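Local coordinates for protein phosphatidylinositol-specific phospholipase C1 (Streptomyces antibioticus, PDB 3H4X) that belongs to the calcium-dependent branch of the phospholipase C enzymes and folds as a closed barrel of mainly parallel strands wrapped by helices, at residues 126-131 with 189-194; 132-137 with 207-212; 143-148 with 211-216; 158-163 with 230-235; 168-173 with 255-260. One frame throughout, in Å; residues are numbered along the deposited sequence.

Contact 1. Residues 126-131 with 189-194; sequences LKIEMK and FLFELI. With EOH (ethanol), chain T.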
# COMPACT_ATOMS: atom_id res chain seq x y z
N LEU A 126 -3.35 0.92 2.45
CA LEU A 126 -3.52 1.75 1.27
C LEU A 126 -2.20 1.76 0.52
O LEU A 126 -1.21 2.32 1.00
CB LEU A 126 -3.87 3.18 1.65
CG LEU A 126 -5.25 3.41 2.25
CD1 LEU A 126 -6.31 2.63 1.49
CD2 LEU A 126 -5.23 2.99 3.71
N LYS A 127 -2.19 1.13 -0.64
CA LYS A 127 -1.02 1.13 -1.47
C LYS A 127 -1.10 2.32 -2.40
O LYS A 127 -2.05 2.45 -3.17
CB LYS A 127 -0.94 -0.16 -2.28
CG LYS A 127 0.15 -0.15 -3.33
CD LYS A 127 0.22 -1.47 -4.05
CE LYS A 127 1.06 -1.35 -5.31
NZ LYS A 127 1.25 -2.68 -5.96
N ILE A 128 -0.10 3.19 -2.31
CA ILE A 128 -0.09 4.40 -3.09
C ILE A 128 1.00 4.32 -4.13
O ILE A 128 2.19 4.20 -3.80
CB ILE A 128 0.21 5.61 -2.19
CG1 ILE A 128 -0.71 5.62 -0.97
CG2 ILE A 128 0.20 6.90 -3.00
CD1 ILE A 128 -2.16 5.75 -1.29
N GLU A 129 0.61 4.36 -5.40
CA GLU A 129 1.59 4.55 -6.46
C GLU A 129 1.68 6.03 -6.75
O GLU A 129 0.69 6.66 -7.15
CB GLU A 129 1.21 3.78 -7.73
CG GLU A 129 2.21 4.03 -8.87
CD GLU A 129 1.90 3.26 -10.14
OE1 GLU A 129 1.37 2.14 -10.07
OE2 GLU A 129 2.22 3.78 -11.23
N MET A 130 2.85 6.60 -6.53
CA MET A 130 3.09 8.00 -6.85
C MET A 130 3.43 8.07 -8.33
O MET A 130 4.60 7.95 -8.72
CB MET A 130 4.24 8.55 -6.00
CG MET A 130 4.00 8.48 -4.50
SD MET A 130 2.54 9.40 -3.96
CE MET A 130 2.69 10.84 -5.02
N LYS A 131 2.40 8.22 -9.15
CA LYS A 131 2.54 8.08 -10.61
C LYS A 131 3.73 8.86 -11.15
O LYS A 131 4.51 8.34 -11.96
CB LYS A 131 1.26 8.56 -11.31
CG LYS A 131 0.03 7.72 -11.04
CD LYS A 131 0.22 6.27 -11.40
CE LYS A 131 0.48 6.08 -12.87
NZ LYS A 131 0.43 4.64 -13.24
N PHE A 189 -5.10 2.00 9.72
CA PHE A 189 -4.69 2.08 8.33
C PHE A 189 -3.18 2.07 8.28
O PHE A 189 -2.51 2.65 9.13
CB PHE A 189 -5.17 3.38 7.69
CG PHE A 189 -6.66 3.48 7.57
CD1 PHE A 189 -7.37 2.66 6.70
CD2 PHE A 189 -7.36 4.42 8.30
CE1 PHE A 189 -8.75 2.78 6.59
CE2 PHE A 189 -8.73 4.54 8.19
CZ PHE A 189 -9.43 3.71 7.33
N LEU A 190 -2.65 1.43 7.25
CA LEU A 190 -1.23 1.50 6.94
C LEU A 190 -1.11 2.01 5.51
O LEU A 190 -2.04 1.87 4.72
CB LEU A 190 -0.57 0.13 7.09
CG LEU A 190 -0.61 -0.46 8.51
CD1 LEU A 190 -1.90 -1.24 8.76
CD2 LEU A 190 0.59 -1.36 8.76
N PHE A 191 0.04 2.59 5.19
CA PHE A 191 0.30 3.09 3.85
C PHE A 191 1.59 2.50 3.30
O PHE A 191 2.59 2.41 4.02
CB PHE A 191 0.41 4.62 3.86
CG PHE A 191 -0.90 5.31 4.11
CD1 PHE A 191 -1.67 5.76 3.05
CD2 PHE A 191 -1.35 5.52 5.39
CE1 PHE A 191 -2.87 6.39 3.26
CE2 PHE A 191 -2.56 6.15 5.62
CZ PHE A 191 -3.32 6.59 4.55
N GLU A 192 1.54 2.11 2.03
CA GLU A 192 2.71 1.65 1.28
C GLU A 192 2.91 2.61 0.11
O GLU A 192 1.94 3.02 -0.53
CB GLU A 192 2.46 0.24 0.72
CG GLU A 192 3.51 -0.23 -0.27
CD GLU A 192 3.05 -1.39 -1.16
OE1 GLU A 192 1.90 -1.86 -1.04
OE2 GLU A 192 3.87 -1.81 -2.01
N LEU A 193 4.16 2.99 -0.16
CA LEU A 193 4.47 3.83 -1.31
C LEU A 193 5.31 3.07 -2.33
O LEU A 193 6.30 2.44 -1.95
CB LEU A 193 5.27 5.06 -0.87
CG LEU A 193 4.48 6.19 -0.20
CD1 LEU A 193 5.40 7.10 0.59
CD2 LEU A 193 3.72 6.99 -1.25
N ILE A 194 4.94 3.14 -3.60
CA ILE A 194 5.82 2.69 -4.68
C ILE A 194 6.01 3.80 -5.70
O ILE A 194 5.15 4.69 -5.84
CB ILE A 194 5.33 1.41 -5.41
CG1 ILE A 194 3.96 1.63 -6.07
CG2 ILE A 194 5.32 0.22 -4.47
CD1 ILE A 194 3.65 0.61 -7.16
C1 EOH T . 2.59 -2.31 -8.82
C2 EOH T . 3.09 -2.16 -10.26
O EOH T . 1.18 -2.26 -8.71
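Leu126 and Phe191 project together from adjacent parallel strands on the outward face of the sheet, where a methyl of the leucine fills the gap between two rings. Leu126 CB rests 3.7 Å from Phe191 CD1, and Leu126 CD2 lies over one face of that ring, nearer its margin than its middle, wedged between it and Phe189 CD1 at 3.7 Å. Ile128 CG1 meets the Phe191 ring at its edge instead. Further along, the bump is Leu193 CD2, which lies 3.6 Å from Met130 CG and also packs on CB and CG2 of Ile128. On the inward face the extended Lys127 chain runs alongside Glu192, with Lys127 CG 3.4 Å from Glu192 OE1, a buried oxygen with no partner in the model. Ile194 CD1 reaches Lys127 CE at 3.7 Å and touches an ethanol that is hydrogen-bonded to Lys127 NZ. Five nearly straight backbone bonds, from Leu126 N to Met130 N, fix the register. Strands 58-64 and 232-236 flank the pair in the barrel sheet; helices 104-117 and 142-153 cover its outward residues, while Lys127 forms a salt bridge with Asp260 of strand 258-262.

Contact 2. Residues 132-137 with 207-212; sequences DGFNAK and LWTDVE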
# COMPACT_ATOMS: atom_id res chain seq x y z
N ASP A 132 3.85 10.10 -10.70
CA ASP A 132 4.87 11.01 -11.18
C ASP A 132 5.84 11.42 -10.08
O ASP A 132 6.47 12.48 -10.15
CB ASP A 132 4.22 12.26 -11.81
CG ASP A 132 3.30 12.99 -10.84
OD1 ASP A 132 3.17 12.55 -9.68
OD2 ASP A 132 2.70 14.02 -11.23
N GLY A 133 5.96 10.58 -9.06
CA GLY A 133 6.86 10.84 -7.93
C GLY A 133 6.36 11.98 -7.05
O GLY A 133 5.21 12.39 -7.13
N PHE A 134 7.25 12.48 -6.20
CA PHE A 134 6.93 13.60 -5.33
C PHE A 134 7.21 14.94 -6.02
O PHE A 134 7.80 15.00 -7.10
CB PHE A 134 7.72 13.52 -4.03
CG PHE A 134 7.19 12.50 -3.05
CD1 PHE A 134 6.03 12.76 -2.34
CD2 PHE A 134 7.85 11.30 -2.84
CE1 PHE A 134 5.53 11.83 -1.44
CE2 PHE A 134 7.36 10.37 -1.94
CZ PHE A 134 6.20 10.64 -1.24
N ASN A 135 6.77 16.00 -5.36
CA ASN A 135 6.97 17.36 -5.85
C ASN A 135 7.27 18.27 -4.67
O ASN A 135 6.47 19.14 -4.32
CB ASN A 135 5.73 17.83 -6.59
CG ASN A 135 5.88 19.22 -7.17
OD1 ASN A 135 6.98 19.78 -7.19
ND2 ASN A 135 4.78 19.78 -7.66
N ALA A 136 8.42 18.05 -4.04
CA ALA A 136 8.81 18.83 -2.87
C ALA A 136 8.82 20.32 -3.17
O ALA A 136 8.36 21.13 -2.36
CB ALA A 136 10.16 18.37 -2.35
N LYS A 137 9.34 20.69 -4.34
CA LYS A 137 9.46 22.09 -4.71
C LYS A 137 8.09 22.77 -4.79
O LYS A 137 7.97 23.97 -4.57
CB LYS A 137 10.18 22.23 -6.05
CG LYS A 137 11.58 21.63 -6.07
CD LYS A 137 12.51 22.35 -5.11
CE LYS A 137 13.93 21.81 -5.21
NZ LYS A 137 14.88 22.58 -4.35
N LEU A 207 15.21 12.11 -8.25
CA LEU A 207 15.09 10.99 -7.31
C LEU A 207 13.71 10.37 -7.41
O LEU A 207 12.71 11.08 -7.52
CB LEU A 207 15.34 11.45 -5.88
CG LEU A 207 16.76 11.91 -5.53
CD1 LEU A 207 16.88 12.15 -4.04
CD2 LEU A 207 17.77 10.87 -5.99
N TRP A 208 13.65 9.05 -7.38
CA TRP A 208 12.37 8.35 -7.39
C TRP A 208 11.75 8.33 -6.00
O TRP A 208 12.43 8.52 -4.99
CB TRP A 208 12.54 6.92 -7.90
CG TRP A 208 12.76 6.80 -9.38
CD1 TRP A 208 13.00 7.82 -10.27
CD2 TRP A 208 12.80 5.59 -10.13
NE1 TRP A 208 13.16 7.30 -11.53
CE2 TRP A 208 13.05 5.93 -11.47
CE3 TRP A 208 12.65 4.24 -9.79
CZ2 TRP A 208 13.15 4.97 -12.48
CZ3 TRP A 208 12.75 3.29 -10.80
CH2 TRP A 208 12.99 3.67 -12.12
N THR A 209 10.45 8.06 -5.99
CA THR A 209 9.65 7.98 -4.78
C THR A 209 10.30 7.16 -3.67
O THR A 209 10.26 7.54 -2.50
CB THR A 209 8.29 7.34 -5.12
OG1 THR A 209 7.60 8.19 -6.04
CG2 THR A 209 7.44 7.14 -3.87
N ASP A 210 10.90 6.03 -4.04
CA ASP A 210 11.45 5.12 -3.05
C ASP A 210 12.64 5.70 -2.30
O ASP A 210 12.64 5.76 -1.07
CB ASP A 210 11.73 3.71 -3.63
CG ASP A 210 12.62 3.72 -4.87
OD1 ASP A 210 13.00 4.78 -5.40
OD2 ASP A 210 12.92 2.59 -5.32
N VAL A 211 13.64 6.16 -3.04
CA VAL A 211 14.81 6.78 -2.44
C VAL A 211 14.43 8.07 -1.71
O VAL A 211 14.95 8.35 -0.64
CB VAL A 211 15.89 7.07 -3.51
CG1 VAL A 211 16.97 8.01 -2.97
CG2 VAL A 211 16.49 5.76 -4.01
N GLU A 212 13.51 8.84 -2.28
CA GLU A 212 13.12 10.10 -1.67
C GLU A 212 12.44 9.86 -0.32
O GLU A 212 12.76 10.52 0.67
CB GLU A 212 12.23 10.91 -2.60
CG GLU A 212 11.95 12.30 -2.08
CD GLU A 212 11.33 13.21 -3.11
OE1 GLU A 212 11.18 12.79 -4.28
OE2 GLU A 212 10.98 14.35 -2.75
O HOH W 1 9.84 11.33 -6.18
O HOH W 2 10.26 15.97 -4.87
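Gly133 and Thr209 bring their CA atoms within 5.1 Å where the irregular loop 132-137, turned at Gly133 by a positive phi of 70°, passes the first turn of the helix that follows the N-cap Trp208. Thr209 OG1 sits 3.3 Å from Gly133 CA, a packing contact, since the hydroxyl finds its polar partner in Glu199. The methyl of Thr209 meets the Phe134 ring obliquely, CG2 lying 3.8 Å from Phe134 CE2, and the two side chains cross at about a right angle. Glu212 supplies the other half of the contact. With CG anti to the backbone N (chi1 -172°) and the rest of the chain extended, its carboxylate is carried across to the loop, where OE1 comes to the edge of the Phe134 ring and lies 3.5 Å from Phe134 CB. The carboxylate and ring planes stand 63° apart. Water completes the join: one molecule accepts from Phe134 N at 2.8 Å and lies 2.7 Å from Glu212 OE1, with Leu207 O nearby; a second accepts from Ala136 N at 2.9 Å and donates to Glu212 OE2 at 2.8 Å, tying that oxygen to a loop amide. The loop follows strand 124-130 at its C-terminal end, the barrel rim where TIM-type enzymes carry their sites, and Glu212 with Pro142 and His216 lines a pocket holding an acetyl group.

Contact 3. Residues 143-148 with 211-216; sequences AEFDAL and VEYAGH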
# COMPACT_ATOMS: atom_id res chain seq x y z
N ALA A 143 7.27 15.31 3.41
CA ALA A 143 6.84 15.97 4.64
C ALA A 143 5.39 16.45 4.55
O ALA A 143 4.63 16.34 5.51
CB ALA A 143 7.77 17.13 4.98
N GLU A 144 5.01 16.99 3.40
CA GLU A 144 3.64 17.47 3.22
C GLU A 144 2.65 16.31 3.10
O GLU A 144 1.52 16.40 3.55
CB GLU A 144 3.56 18.40 2.01
CG GLU A 144 4.32 19.72 2.18
CD GLU A 144 5.79 19.63 1.82
OE1 GLU A 144 6.22 18.60 1.26
OE2 GLU A 144 6.53 20.60 2.09
N PHE A 145 3.11 15.22 2.50
CA PHE A 145 2.34 13.98 2.42
C PHE A 145 2.02 13.48 3.84
O PHE A 145 0.86 13.23 4.17
CB PHE A 145 3.17 12.97 1.63
CG PHE A 145 2.54 11.61 1.49
CD1 PHE A 145 1.64 11.34 0.46
CD2 PHE A 145 2.89 10.59 2.36
CE1 PHE A 145 1.10 10.08 0.32
CE2 PHE A 145 2.34 9.33 2.22
CZ PHE A 145 1.44 9.08 1.21
N ASP A 146 3.05 13.36 4.67
CA ASP A 146 2.86 12.94 6.06
C ASP A 146 1.90 13.88 6.79
O ASP A 146 1.01 13.44 7.53
CB ASP A 146 4.19 12.94 6.83
CG ASP A 146 5.09 11.77 6.48
OD1 ASP A 146 4.63 10.77 5.89
OD2 ASP A 146 6.28 11.87 6.85
N ALA A 147 2.09 15.19 6.61
CA ALA A 147 1.30 16.18 7.33
C ALA A 147 -0.19 16.05 7.00
O ALA A 147 -1.04 16.19 7.88
CB ALA A 147 1.80 17.59 7.03
N LEU A 148 -0.50 15.80 5.74
CA LEU A 148 -1.88 15.65 5.30
C LEU A 148 -2.51 14.41 5.92
O LEU A 148 -3.64 14.44 6.40
CB LEU A 148 -1.95 15.58 3.78
CG LEU A 148 -3.34 15.30 3.20
CD1 LEU A 148 -4.36 16.35 3.61
CD2 LEU A 148 -3.26 15.19 1.69
N VAL A 211 13.64 6.16 -3.04
CA VAL A 211 14.81 6.78 -2.44
C VAL A 211 14.43 8.07 -1.71
O VAL A 211 14.95 8.35 -0.64
CB VAL A 211 15.89 7.07 -3.51
CG1 VAL A 211 16.97 8.01 -2.97
CG2 VAL A 211 16.49 5.76 -4.01
N GLU A 212 13.51 8.84 -2.28
CA GLU A 212 13.12 10.10 -1.67
C GLU A 212 12.44 9.86 -0.32
O GLU A 212 12.76 10.52 0.67
CB GLU A 212 12.23 10.91 -2.60
CG GLU A 212 11.95 12.30 -2.08
CD GLU A 212 11.33 13.21 -3.11
OE1 GLU A 212 11.18 12.79 -4.28
OE2 GLU A 212 10.98 14.35 -2.75
N TYR A 213 11.48 8.94 -0.28
CA TYR A 213 10.77 8.73 0.97
C TYR A 213 11.60 7.98 2.01
O TYR A 213 11.58 8.31 3.20
CB TYR A 213 9.40 8.07 0.75
CG TYR A 213 8.50 8.23 1.96
CD1 TYR A 213 7.69 9.34 2.11
CD2 TYR A 213 8.51 7.28 2.97
CE1 TYR A 213 6.88 9.50 3.23
CE2 TYR A 213 7.71 7.43 4.09
CZ TYR A 213 6.90 8.53 4.22
OH TYR A 213 6.12 8.65 5.34
N ALA A 214 12.37 6.99 1.58
CA ALA A 214 13.27 6.30 2.49
C ALA A 214 14.29 7.26 3.09
O ALA A 214 14.61 7.19 4.27
CB ALA A 214 13.96 5.13 1.81
N GLY A 215 14.80 8.17 2.26
CA GLY A 215 15.73 9.19 2.74
C GLY A 215 15.09 10.09 3.78
O GLY A 215 15.72 10.50 4.76
N HIS A 216 13.82 10.40 3.56
CA HIS A 216 13.01 11.16 4.49
C HIS A 216 12.90 10.45 5.85
O HIS A 216 13.08 11.08 6.89
CB HIS A 216 11.65 11.41 3.83
CG HIS A 216 10.59 11.91 4.75
ND1 HIS A 216 10.61 13.17 5.32
CD2 HIS A 216 9.42 11.34 5.15
CE1 HIS A 216 9.52 13.34 6.05
NE2 HIS A 216 8.78 12.25 5.96
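Asp146 spreads its carboxylate between two aromatic side chains of the facing helix, Tyr213 and His216, and gives one oxygen to each. Tyr213 OH donates to the syn lone pair of Asp146 OD1 at 2.6 Å, and His216 NE2 donates to Asp146 OD2 at 2.7 Å, also from the syn side but out of the carboxylate plane. Both donors lie one helical turn apart and adopt the same first torsion: CG is anti to the backbone N in Tyr213 (chi1 -163°) and in His216 (chi1 167°), which sends both rings off the helix in the same general direction, with His216 CD2 over one face of the Tyr213 ring. The flat groups nevertheless meet the acid differently. The phenol plane stands almost square to the carboxylate, 88° away, whereas the imidazole is turned much less and keeps OD2 close to its own plane. This is a His-carboxylate hydrogen bond, with a tyrosine on the second oxygen, bridging helices 142-153 and 209-222 on the outside of the TIM-type barrel; the axes of segments 143-148 and 211-216 pass 11.7 Å apart at their closest, so the gap is spanned mainly by the Tyr213 and His216 side chains. Thr230 OG1 also bonds Asp146 OD1, which ties the same acid to the loop before strand 232-236. Phe145 CD2 meets Tyr213 CE1 obliquely at 4.2 Å. Ala143 N lies over a face of the His216 ring, 4.0 Å from His216 CE1.

Contact 4. Residues 158-163 with 230-235; sequences YGPGDL and TAFPAV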
# COMPACT_ATOMS: atom_id res chain seq x y z
N TYR A 158 -0.95 3.35 11.50
CA TYR A 158 0.19 2.62 12.04
C TYR A 158 1.33 2.83 11.05
O TYR A 158 1.27 2.34 9.93
CB TYR A 158 -0.13 1.14 12.19
CG TYR A 158 0.95 0.37 12.94
CD1 TYR A 158 0.96 0.31 14.33
CD2 TYR A 158 1.95 -0.29 12.25
CE1 TYR A 158 1.94 -0.40 15.01
CE2 TYR A 158 2.94 -1.00 12.92
CZ TYR A 158 2.93 -1.05 14.30
OH TYR A 158 3.91 -1.75 14.97
N GLY A 159 2.35 3.57 11.48
CA GLY A 159 3.42 3.99 10.59
C GLY A 159 4.79 3.50 11.03
O GLY A 159 4.90 2.77 12.02
N PRO A 160 5.84 3.89 10.30
CA PRO A 160 7.20 3.44 10.60
C PRO A 160 7.64 3.75 12.03
O PRO A 160 8.38 2.96 12.61
CB PRO A 160 8.05 4.23 9.61
CG PRO A 160 7.16 4.43 8.45
CD PRO A 160 5.79 4.65 9.04
N GLY A 161 7.22 4.88 12.57
CA GLY A 161 7.56 5.20 13.96
C GLY A 161 6.97 4.20 14.93
O GLY A 161 7.59 3.82 15.93
N ASP A 162 5.75 3.76 14.65
CA ASP A 162 5.09 2.78 15.50
C ASP A 162 5.80 1.43 15.44
O ASP A 162 6.06 0.82 16.48
CB ASP A 162 3.62 2.63 15.09
CG ASP A 162 2.87 3.94 15.22
OD1 ASP A 162 2.84 4.50 16.33
OD2 ASP A 162 2.31 4.41 14.21
N LEU A 163 6.12 0.97 14.24
CA LEU A 163 6.81 -0.31 14.09
C LEU A 163 8.21 -0.26 14.69
O LEU A 163 8.64 -1.20 15.35
CB LEU A 163 6.92 -0.69 12.61
CG LEU A 163 7.64 -2.01 12.32
CD1 LEU A 163 6.83 -3.20 12.82
CD2 LEU A 163 7.93 -2.14 10.84
N THR A 230 4.30 8.52 8.16
CA THR A 230 2.99 7.88 7.98
C THR A 230 2.97 6.68 7.05
O THR A 230 1.95 5.99 6.99
CB THR A 230 1.93 8.88 7.46
OG1 THR A 230 2.27 9.31 6.13
CG2 THR A 230 1.81 10.09 8.39
N ALA A 231 4.05 6.43 6.31
CA ALA A 231 4.02 5.42 5.26
C ALA A 231 5.30 4.59 5.19
O ALA A 231 6.37 5.04 5.59
CB ALA A 231 3.77 6.09 3.91
N PHE A 232 5.16 3.38 4.66
CA PHE A 232 6.28 2.49 4.43
C PHE A 232 6.65 2.49 2.95
O PHE A 232 5.84 2.09 2.11
CB PHE A 232 5.90 1.08 4.85
CG PHE A 232 5.68 0.93 6.33
CD1 PHE A 232 6.73 0.56 7.15
CD2 PHE A 232 4.44 1.16 6.89
CE1 PHE A 232 6.54 0.42 8.51
CE2 PHE A 232 4.24 1.02 8.25
CZ PHE A 232 5.30 0.65 9.06
N PRO A 233 7.86 2.93 2.62
CA PRO A 233 8.28 2.85 1.22
C PRO A 233 8.59 1.39 0.89
O PRO A 233 9.17 0.67 1.71
CB PRO A 233 9.55 3.69 1.19
CG PRO A 233 10.10 3.58 2.56
CD PRO A 233 8.91 3.51 3.48
N ALA A 234 8.20 0.97 -0.30
CA ALA A 234 8.43 -0.40 -0.74
C ALA A 234 9.47 -0.44 -1.85
O ALA A 234 9.63 0.52 -2.61
CB ALA A 234 7.13 -1.01 -1.23
N VAL A 235 10.17 -1.57 -1.94
CA VAL A 235 11.06 -1.83 -3.07
C VAL A 235 10.23 -2.50 -4.15
O VAL A 235 9.76 -3.63 -4.00
CB VAL A 235 12.25 -2.72 -2.67
CG1 VAL A 235 13.25 -2.78 -3.82
CG2 VAL A 235 12.90 -2.19 -1.40
O HOH W 3 1.71 3.29 7.35
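Pro160 lies flat over Phe232, and this CH-pi contact dominates the apolar part of the join: Pro160 CG stands 4.1 Å from the centroid of the phenyl ring, only 11° off the normal and thus almost above its centre. Leu163 crosses the same ring at about a right angle, with CD2 3.7 Å from Phe232 CE1, and the backbone of Gly159 packs against it too, its C atom 3.5 Å from Phe232 CZ. Trp179 meets this ring as well. Phe232 lies in strand 232-236 of the TIM-type barrel, and the short helix 160-164 packs against it. Polar contacts are few. One water donates to Tyr158 O at 2.8 Å and to Thr230 O at 2.7 Å, bridging two carbonyls that do not meet directly. Ala231 O is pressed tightly by Pro160 CG, 3.0 Å away, and has no hydrogen-bond partner in the model. The helix start is held from within by Gly159 N, the N-cap amide, which gives an almost straight bond (176°) to the anti lone pair of Asp162 OD2 at 2.9 Å.

Contact 5. Residues 168-173 with 255-260; sequences ATADEA and WFVVFD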
# COMPACT_ATOMS: atom_id res chain seq x y z
N ALA A 168 16.89 1.22 16.13
CA ALA A 168 17.62 2.17 15.29
C ALA A 168 16.97 2.34 13.92
O ALA A 168 16.99 3.43 13.35
CB ALA A 168 19.07 1.74 15.14
N THR A 169 16.41 1.26 13.38
CA THR A 169 15.79 1.29 12.06
C THR A 169 14.59 0.36 12.00
O THR A 169 14.43 -0.53 12.84
CB THR A 169 16.76 0.82 10.96
OG1 THR A 169 17.01 -0.58 11.11
CG2 THR A 169 18.07 1.60 11.00
N ALA A 170 13.75 0.56 10.99
CA ALA A 170 12.59 -0.29 10.79
C ALA A 170 13.01 -1.74 10.53
O ALA A 170 12.38 -2.67 11.02
CB ALA A 170 11.75 0.22 9.63
N ASP A 171 14.09 -1.92 9.77
CA ASP A 171 14.57 -3.26 9.48
C ASP A 171 14.98 -3.99 10.76
O ASP A 171 14.65 -5.16 10.95
CB ASP A 171 15.76 -3.22 8.53
CG ASP A 171 16.21 -4.60 8.13
OD1 ASP A 171 15.44 -5.29 7.44
OD2 ASP A 171 17.33 -5.01 8.52
N GLU A 172 15.72 -3.30 11.62
CA GLU A 172 16.15 -3.89 12.88
C GLU A 172 14.93 -4.32 13.69
O GLU A 172 14.87 -5.42 14.22
CB GLU A 172 17.00 -2.90 13.67
CG GLU A 172 17.43 -3.40 15.04
CD GLU A 172 18.11 -2.31 15.86
OE1 GLU A 172 19.23 -1.90 15.49
OE2 GLU A 172 17.53 -1.88 16.88
N ALA A 173 13.95 -3.42 13.78
CA ALA A 173 12.75 -3.69 14.55
C ALA A 173 11.98 -4.89 14.01
O ALA A 173 11.56 -5.77 14.76
CB ALA A 173 11.86 -2.46 14.58
N TRP A 255 15.38 1.12 5.82
CA TRP A 255 14.09 1.80 5.90
C TRP A 255 13.06 1.16 4.98
O TRP A 255 11.90 1.59 4.95
CB TRP A 255 14.25 3.31 5.69
CG TRP A 255 15.02 3.87 6.84
CD1 TRP A 255 16.32 4.28 6.85
CD2 TRP A 255 14.56 3.97 8.19
NE1 TRP A 255 16.68 4.67 8.11
CE2 TRP A 255 15.62 4.48 8.96
CE3 TRP A 255 13.34 3.69 8.82
CZ2 TRP A 255 15.50 4.73 10.33
CZ3 TRP A 255 13.22 3.93 10.18
CH2 TRP A 255 14.30 4.44 10.91
N PHE A 256 13.48 0.12 4.26
CA PHE A 256 12.59 -0.67 3.40
C PHE A 256 12.29 -2.02 4.05
O PHE A 256 13.18 -2.87 4.18
CB PHE A 256 13.26 -0.93 2.05
CG PHE A 256 13.43 0.29 1.20
CD1 PHE A 256 12.37 0.78 0.44
CD2 PHE A 256 14.65 0.93 1.12
CE1 PHE A 256 12.53 1.89 -0.37
CE2 PHE A 256 14.82 2.05 0.31
CZ PHE A 256 13.75 2.52 -0.43
N VAL A 257 11.04 -2.22 4.45
CA VAL A 257 10.62 -3.51 5.00
C VAL A 257 9.40 -4.06 4.26
O VAL A 257 8.75 -5.00 4.72
CB VAL A 257 10.35 -3.43 6.52
CG1 VAL A 257 11.63 -3.05 7.26
CG2 VAL A 257 9.24 -2.42 6.83
N VAL A 258 9.11 -3.44 3.12
CA VAL A 258 8.00 -3.82 2.26
C VAL A 258 8.53 -3.96 0.84
O VAL A 258 9.37 -3.16 0.40
CB VAL A 258 6.87 -2.76 2.30
CG1 VAL A 258 5.68 -3.19 1.44
CG2 VAL A 258 6.45 -2.50 3.74
N PHE A 259 8.06 -4.99 0.14
CA PHE A 259 8.53 -5.33 -1.19
C PHE A 259 7.30 -5.62 -2.03
O PHE A 259 6.33 -6.19 -1.54
CB PHE A 259 9.45 -6.55 -1.12
CG PHE A 259 10.65 -6.31 -0.27
CD1 PHE A 259 11.85 -5.93 -0.84
CD2 PHE A 259 10.57 -6.42 1.11
CE1 PHE A 259 12.96 -5.68 -0.05
CE2 PHE A 259 11.68 -6.18 1.91
CZ PHE A 259 12.87 -5.81 1.32
N ASP A 260 7.34 -5.21 -3.29
CA ASP A 260 6.16 -5.22 -4.14
C ASP A 260 6.59 -5.62 -5.54
O ASP A 260 7.43 -4.95 -6.14
CB ASP A 260 5.55 -3.81 -4.12
CG ASP A 260 4.20 -3.73 -4.77
OD1 ASP A 260 4.09 -4.09 -5.96
OD2 ASP A 260 3.24 -3.30 -4.10
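Trp255 spreads the six-membered part of its indole against the backbone that enters helix 170-177, offering a face to Thr169 and Ala170. The ring is placed there by a chi1 of -67°, CG standing anti to the carbonyl carbon, which brings the indole back toward the helix although the side chain sets out away from it. Thr169 CA makes a CH-pi contact over the face, 4.1 Å from the centroid of the six-membered ring of Trp255 and 27° off the normal. Ala170 N sits over the same ring, 3.5 Å from Trp255 CZ3, while Ala170 CB reaches Trp255 CE3 at 3.9 Å. Near the CZ2 corner, Ala168 O approaches obliquely, 3.6 Å from Trp255 CZ2. Two successive residues, Thr169 and Ala170, are thus laid along one aromatic face. The helix begins with a standard N-cap: Thr169 OG1, held in the crowded position between backbone N and carbonyl carbon, accepts from Glu172 N at 3.1 Å. In the TIM-type barrel this joins an outer helix to the segment that leads into strand 258-262, and the indole also touches Lys218 and Ala221 of helix 209-222. Val257 also packs on Ala170. Val257 CG1 does the touching, 4.0 Å from Ala170 CB and 3.7 Å from Asp171 N, so the small alanine methyl meets both the indole and the valine. The polar end of Asp171 turns to other partners: OD1 forms a salt bridge with Arg244 and a hydrogen bond with Tyr281.

All five contacts belong to one TIM-type barrel and alternate along the chain: the first segments run in order from 126 to 173, and their partners return in the same order from 189 to 260, those of contacts 2 and 3 overlapping. Contact 1 lies about 4 Å from the chain centre, in the sheet itself. Contacts 2 and 3, centres about 9 Å apart, share Val211 and Glu212 of helix 209-222 and supply residues of the acetyl pockets. Contacts 4 and 5, about 8 Å apart, reach neighbouring strands 232-236 and 258-262, while strand 189-195, beside 232-236, belongs to contact 1. Sequence-distant helices, loops and strands are thereby fastened together around about half of the barrel.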